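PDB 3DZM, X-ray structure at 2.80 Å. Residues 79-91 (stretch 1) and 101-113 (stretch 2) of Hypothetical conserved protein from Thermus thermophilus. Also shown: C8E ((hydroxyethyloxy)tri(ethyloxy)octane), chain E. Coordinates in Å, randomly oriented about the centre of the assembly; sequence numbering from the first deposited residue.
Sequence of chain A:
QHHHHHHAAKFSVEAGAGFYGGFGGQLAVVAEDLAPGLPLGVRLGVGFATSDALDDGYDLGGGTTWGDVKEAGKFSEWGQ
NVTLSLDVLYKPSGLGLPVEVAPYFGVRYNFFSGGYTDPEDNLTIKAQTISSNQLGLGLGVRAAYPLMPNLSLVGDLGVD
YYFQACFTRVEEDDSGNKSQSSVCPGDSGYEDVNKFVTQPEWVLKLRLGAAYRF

Stretch 1 (79-91) GQNVTLSLDVLYK
Stretch 2 (101-113) VAPYFGVRYNFFS

Asp87 and Arg108 form a salt bridge across two antiparallel strands. The modelled separation of Asp87 OD1 and Arg108 NH1, 2.3 Å, is too short to be taken literally. Asp87 is m; Arg108 begins m, p, and its NE also makes a weak hydrogen bond to Val107 O at 2.9 Å.

A polar chain runs along the same face. Thr83 OG1 (rotamer m) donates to Asn110 OD1 at 2.8 Å. Asn110 (chi1 t, chi2 72°) donates from ND2 to Asn81 OD1, also at 2.8 Å. Asn81 (m, chi2 -63°) in turn donates from ND2 to the detergent atom C8E O21 at 2.8 Å, so both ends of its amide are used.

Strands 79-90 and 101-113 are extended, with their N-to-C directions at 165° and axes approaching to 4.5 Å. Gln80 pairs with Ser113, Val82 with Phe111, Leu84 with Tyr109, Leu86 with Val107 and Val88 with Phe105. Each of these pairs makes two backbone hydrogen bonds. They are short at Val82 O to Phe111 N (2.6 Å) and longer at Val88 O to Phe105 N (3.2 Å). Tyr90 N to Pro103 O (3.1 Å) extends the ladder. The intervening pairs, Asn81-Phe112 through Leu89-Tyr104, bring CA atoms to 4.3-4.6 Å.

Gly106 faces Asp87. An ideal CB there would lie 2.1 Å from Leu86 O, a clash.

The other face, carrying Val82, Leu84, Leu86 and Val88, is largely apolar. Val88 CB (t) lies 3.8 Å from Phe105 CZ; the phenyl is p, chi2 98°. Leu86 CB (t) is 4.0 Å from Val107 CG1. Leu84 CD1 reaches the edge of the Phe111 ring, 4.3 Å from CE2 of Phe111 (m, chi2 -90°). On the polar face, Leu89 CD2 packs 3.6 Å from Tyr104 CB; Tyr104 is p, chi2 77°.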

# COMPACT_ATOMS: atom_id res chain seq x y z
N GLY A 79 2.90 -6.21 -9.68
CA GLY A 79 2.11 -6.17 -8.46
C GLY A 79 1.80 -4.75 -8.07
O GLY A 79 2.56 -3.85 -8.36
N GLN A 80 0.67 -4.52 -7.42
CA GLN A 80 0.41 -3.18 -6.92
C GLN A 80 -0.41 -3.18 -5.63
O GLN A 80 -1.08 -4.18 -5.33
CB GLN A 80 -0.28 -2.36 -7.98
CG GLN A 80 -1.51 -3.02 -8.49
CD GLN A 80 -2.31 -2.11 -9.38
OE1 GLN A 80 -1.87 -1.77 -10.46
NE2 GLN A 80 -3.49 -1.72 -8.93
N ASN A 81 -0.32 -2.08 -4.87
CA ASN A 81 -1.21 -1.83 -3.72
C ASN A 81 -1.86 -0.51 -3.90
O ASN A 81 -1.18 0.48 -4.22
CB ASN A 81 -0.47 -1.84 -2.38
CG ASN A 81 0.00 -3.21 -2.01
OD1 ASN A 81 -0.78 -4.12 -1.82
ND2 ASN A 81 1.29 -3.37 -1.90
N VAL A 82 -3.19 -0.49 -3.73
CA VAL A 82 -3.95 0.74 -3.62
C VAL A 82 -4.49 0.76 -2.19
O VAL A 82 -5.08 -0.21 -1.73
CB VAL A 82 -5.08 0.85 -4.69
CG1 VAL A 82 -5.89 2.14 -4.51
CG2 VAL A 82 -4.49 0.80 -6.06
N THR A 83 -4.26 1.86 -1.48
CA THR A 83 -4.47 1.93 -0.05
C THR A 83 -5.27 3.16 0.31
O THR A 83 -4.82 4.29 0.09
CB THR A 83 -3.13 2.08 0.67
OG1 THR A 83 -2.16 1.20 0.10
CG2 THR A 83 -3.28 1.82 2.17
N LEU A 84 -6.46 2.93 0.87
CA LEU A 84 -7.29 4.01 1.38
C LEU A 84 -7.04 4.06 2.85
O LEU A 84 -7.04 3.05 3.53
CB LEU A 84 -8.76 3.74 1.12
CG LEU A 84 -9.19 4.23 -0.26
CD1 LEU A 84 -8.45 3.44 -1.29
CD2 LEU A 84 -10.66 4.08 -0.45
N SER A 85 -6.80 5.26 3.33
CA SER A 85 -6.42 5.42 4.72
C SER A 85 -7.12 6.62 5.40
O SER A 85 -7.44 7.62 4.78
CB SER A 85 -4.89 5.52 4.83
OG SER A 85 -4.53 6.87 4.94
N LEU A 86 -7.37 6.49 6.69
CA LEU A 86 -7.84 7.58 7.52
C LEU A 86 -6.96 7.67 8.76
O LEU A 86 -6.75 6.66 9.43
CB LEU A 86 -9.29 7.36 7.95
CG LEU A 86 -9.70 8.41 8.98
CD1 LEU A 86 -10.15 9.69 8.31
CD2 LEU A 86 -10.78 7.87 9.87
N ASP A 87 -6.44 8.87 9.05
CA ASP A 87 -5.56 9.10 10.19
C ASP A 87 -6.11 10.19 11.07
O ASP A 87 -6.45 11.25 10.59
CB ASP A 87 -4.16 9.60 9.79
CG ASP A 87 -3.49 8.74 8.77
OD1 ASP A 87 -3.71 7.53 8.77
OD2 ASP A 87 -2.70 9.29 7.97
N VAL A 88 -6.13 9.95 12.37
CA VAL A 88 -6.31 11.02 13.34
C VAL A 88 -4.92 11.47 13.77
O VAL A 88 -4.11 10.64 14.16
CB VAL A 88 -7.12 10.53 14.55
CG1 VAL A 88 -7.12 11.56 15.73
CG2 VAL A 88 -8.52 10.11 14.08
N LEU A 89 -4.66 12.78 13.64
CA LEU A 89 -3.40 13.42 14.00
C LEU A 89 -3.57 14.28 15.23
O LEU A 89 -4.56 14.96 15.35
CB LEU A 89 -2.96 14.35 12.87
CG LEU A 89 -2.94 13.73 11.48
CD1 LEU A 89 -3.58 14.63 10.46
CD2 LEU A 89 -1.51 13.45 11.12
N TYR A 90 -2.60 14.29 16.12
CA TYR A 90 -2.59 15.24 17.22
C TYR A 90 -1.33 16.11 17.18
O TYR A 90 -0.24 15.60 17.04
CB TYR A 90 -2.68 14.50 18.56
CG TYR A 90 -3.12 15.40 19.68
CD1 TYR A 90 -2.23 16.31 20.26
CD2 TYR A 90 -4.42 15.35 20.16
CE1 TYR A 90 -2.63 17.14 21.29
CE2 TYR A 90 -4.83 16.19 21.20
CZ TYR A 90 -3.93 17.08 21.75
OH TYR A 90 -4.33 17.92 22.78
N LYS A 91 -1.45 17.42 17.31
CA LYS A 91 -0.25 18.30 17.30
C LYS A 91 0.11 18.90 18.64
O LYS A 91 -0.53 19.85 19.09
CB LYS A 91 -0.43 19.48 16.33
CG LYS A 91 -0.91 19.12 14.95
CD LYS A 91 -1.01 20.38 14.12
CE LYS A 91 -2.04 20.27 13.01
NZ LYS A 91 -2.44 21.65 12.64
N VAL A 101 5.52 18.33 14.48
CA VAL A 101 5.44 16.85 14.44
C VAL A 101 4.12 16.37 15.00
O VAL A 101 3.78 16.72 16.11
CB VAL A 101 6.54 16.17 15.25
CG1 VAL A 101 7.92 16.56 14.71
CG2 VAL A 101 6.43 16.57 16.71
N ALA A 102 3.37 15.58 14.23
CA ALA A 102 2.05 15.10 14.61
C ALA A 102 2.18 13.58 14.67
O ALA A 102 2.45 12.95 13.67
N PRO A 103 2.09 12.99 15.86
CA PRO A 103 1.76 11.57 15.96
C PRO A 103 0.40 11.25 15.37
O PRO A 103 -0.54 12.00 15.54
CB PRO A 103 1.70 11.36 17.48
CG PRO A 103 1.59 12.75 18.04
CD PRO A 103 2.49 13.50 17.18
N TYR A 104 0.27 10.12 14.70
CA TYR A 104 -1.05 9.77 14.20
C TYR A 104 -1.24 8.28 14.33
O TYR A 104 -0.27 7.54 14.37
CB TYR A 104 -1.30 10.26 12.72
CG TYR A 104 -0.42 9.63 11.70
CD1 TYR A 104 -0.66 8.35 11.25
CD2 TYR A 104 0.68 10.30 11.20
CE1 TYR A 104 0.14 7.77 10.31
CE2 TYR A 104 1.49 9.73 10.25
CZ TYR A 104 1.21 8.46 9.80
OH TYR A 104 2.05 7.83 8.87
N PHE A 105 -2.50 7.89 14.44
CA PHE A 105 -2.91 6.51 14.28
C PHE A 105 -4.07 6.41 13.28
O PHE A 105 -4.84 7.34 13.08
CB PHE A 105 -3.35 5.93 15.62
CG PHE A 105 -4.57 6.56 16.15
CD1 PHE A 105 -5.81 5.95 15.99
CD2 PHE A 105 -4.50 7.78 16.82
CE1 PHE A 105 -6.96 6.55 16.48
CE2 PHE A 105 -5.65 8.39 17.33
CZ PHE A 105 -6.89 7.78 17.15
N GLY A 106 -4.22 5.27 12.65
CA GLY A 106 -5.36 5.15 11.78
C GLY A 106 -5.72 3.77 11.28
O GLY A 106 -5.08 2.77 11.58
N VAL A 107 -6.76 3.75 10.47
CA VAL A 107 -7.30 2.56 9.85
C VAL A 107 -6.97 2.60 8.33
O VAL A 107 -6.81 3.66 7.74
CB VAL A 107 -8.83 2.55 10.16
CG1 VAL A 107 -9.53 3.60 9.32
CG2 VAL A 107 -9.42 1.20 9.97
N ARG A 108 -6.80 1.44 7.71
CA ARG A 108 -6.49 1.36 6.26
C ARG A 108 -7.34 0.31 5.56
O ARG A 108 -7.78 -0.67 6.18
CB ARG A 108 -5.05 0.91 5.99
CG ARG A 108 -3.96 1.82 6.42
CD ARG A 108 -3.91 1.94 7.91
NE ARG A 108 -4.01 3.36 8.20
CZ ARG A 108 -3.00 4.05 8.66
NH1 ARG A 108 -3.11 5.33 8.90
NH2 ARG A 108 -1.88 3.41 8.91
N TYR A 109 -7.56 0.52 4.27
CA TYR A 109 -8.15 -0.50 3.41
C TYR A 109 -7.28 -0.62 2.17
O TYR A 109 -7.13 0.34 1.43
CB TYR A 109 -9.61 -0.17 3.05
CG TYR A 109 -10.45 0.22 4.23
CD1 TYR A 109 -11.25 -0.71 4.86
CD2 TYR A 109 -10.43 1.55 4.75
CE1 TYR A 109 -12.04 -0.35 5.97
CE2 TYR A 109 -11.21 1.92 5.86
CZ TYR A 109 -12.01 0.96 6.46
OH TYR A 109 -12.78 1.25 7.55
N ASN A 110 -6.70 -1.79 1.98
CA ASN A 110 -5.82 -2.03 0.85
C ASN A 110 -6.37 -2.94 -0.24
O ASN A 110 -6.97 -4.00 0.03
CB ASN A 110 -4.53 -2.64 1.35
CG ASN A 110 -3.42 -2.56 0.33
OD1 ASN A 110 -2.88 -1.49 0.08
ND2 ASN A 110 -3.04 -3.68 -0.22
N PHE A 111 -6.12 -2.54 -1.47
CA PHE A 111 -6.41 -3.39 -2.63
C PHE A 111 -5.11 -3.88 -3.24
O PHE A 111 -4.42 -3.15 -3.92
CB PHE A 111 -7.36 -2.67 -3.61
CG PHE A 111 -8.60 -2.21 -2.95
CD1 PHE A 111 -9.71 -3.04 -2.88
CD2 PHE A 111 -8.60 -1.02 -2.22
CE1 PHE A 111 -10.85 -2.64 -2.19
CE2 PHE A 111 -9.72 -0.62 -1.51
CZ PHE A 111 -10.85 -1.42 -1.49
N PHE A 112 -4.76 -5.12 -2.92
CA PHE A 112 -3.59 -5.77 -3.49
C PHE A 112 -3.93 -6.57 -4.74
O PHE A 112 -4.96 -7.22 -4.82
CB PHE A 112 -2.94 -6.72 -2.48
CG PHE A 112 -1.96 -7.69 -3.11
CD1 PHE A 112 -0.66 -7.30 -3.37
CD2 PHE A 112 -2.36 -8.96 -3.48
CE1 PHE A 112 0.23 -8.17 -3.95
CE2 PHE A 112 -1.46 -9.85 -4.08
CZ PHE A 112 -0.16 -9.45 -4.31
N SER A 113 -3.02 -6.55 -5.70
CA SER A 113 -3.13 -7.39 -6.89
C SER A 113 -1.84 -7.52 -7.69
O SER A 113 -1.09 -6.58 -7.85
CB SER A 113 -4.25 -6.89 -7.80
OG SER A 113 -3.95 -5.62 -8.33
C1 C8E E . 10.20 -2.66 10.67
C2 C8E E . 8.85 -3.38 10.79
C3 C8E E . 8.84 -4.77 10.14
C4 C8E E . 8.69 -5.89 11.19
C5 C8E E . 8.10 -7.20 10.63
C6 C8E E . 9.11 -8.34 10.38
C7 C8E E . 9.29 -8.66 8.89
C8 C8E E . 8.24 -7.93 8.05
O9 C8E E . 7.85 -8.60 6.86
C10 C8E E . 6.50 -9.06 6.93
C11 C8E E . 5.86 -9.23 5.55
O12 C8E E . 5.12 -8.08 5.19
C13 C8E E . 4.90 -7.99 3.79
C14 C8E E . 4.78 -6.55 3.30
O15 C8E E . 5.71 -6.32 2.26
C16 C8E E . 5.83 -4.95 1.91
C17 C8E E . 4.60 -4.49 1.13
O18 C8E E . 4.79 -4.64 -0.27
C19 C8E E . 4.56 -5.96 -0.71
C20 C8E E . 3.13 -6.33 -0.33
O21 C8E E . 2.24 -5.93 -1.33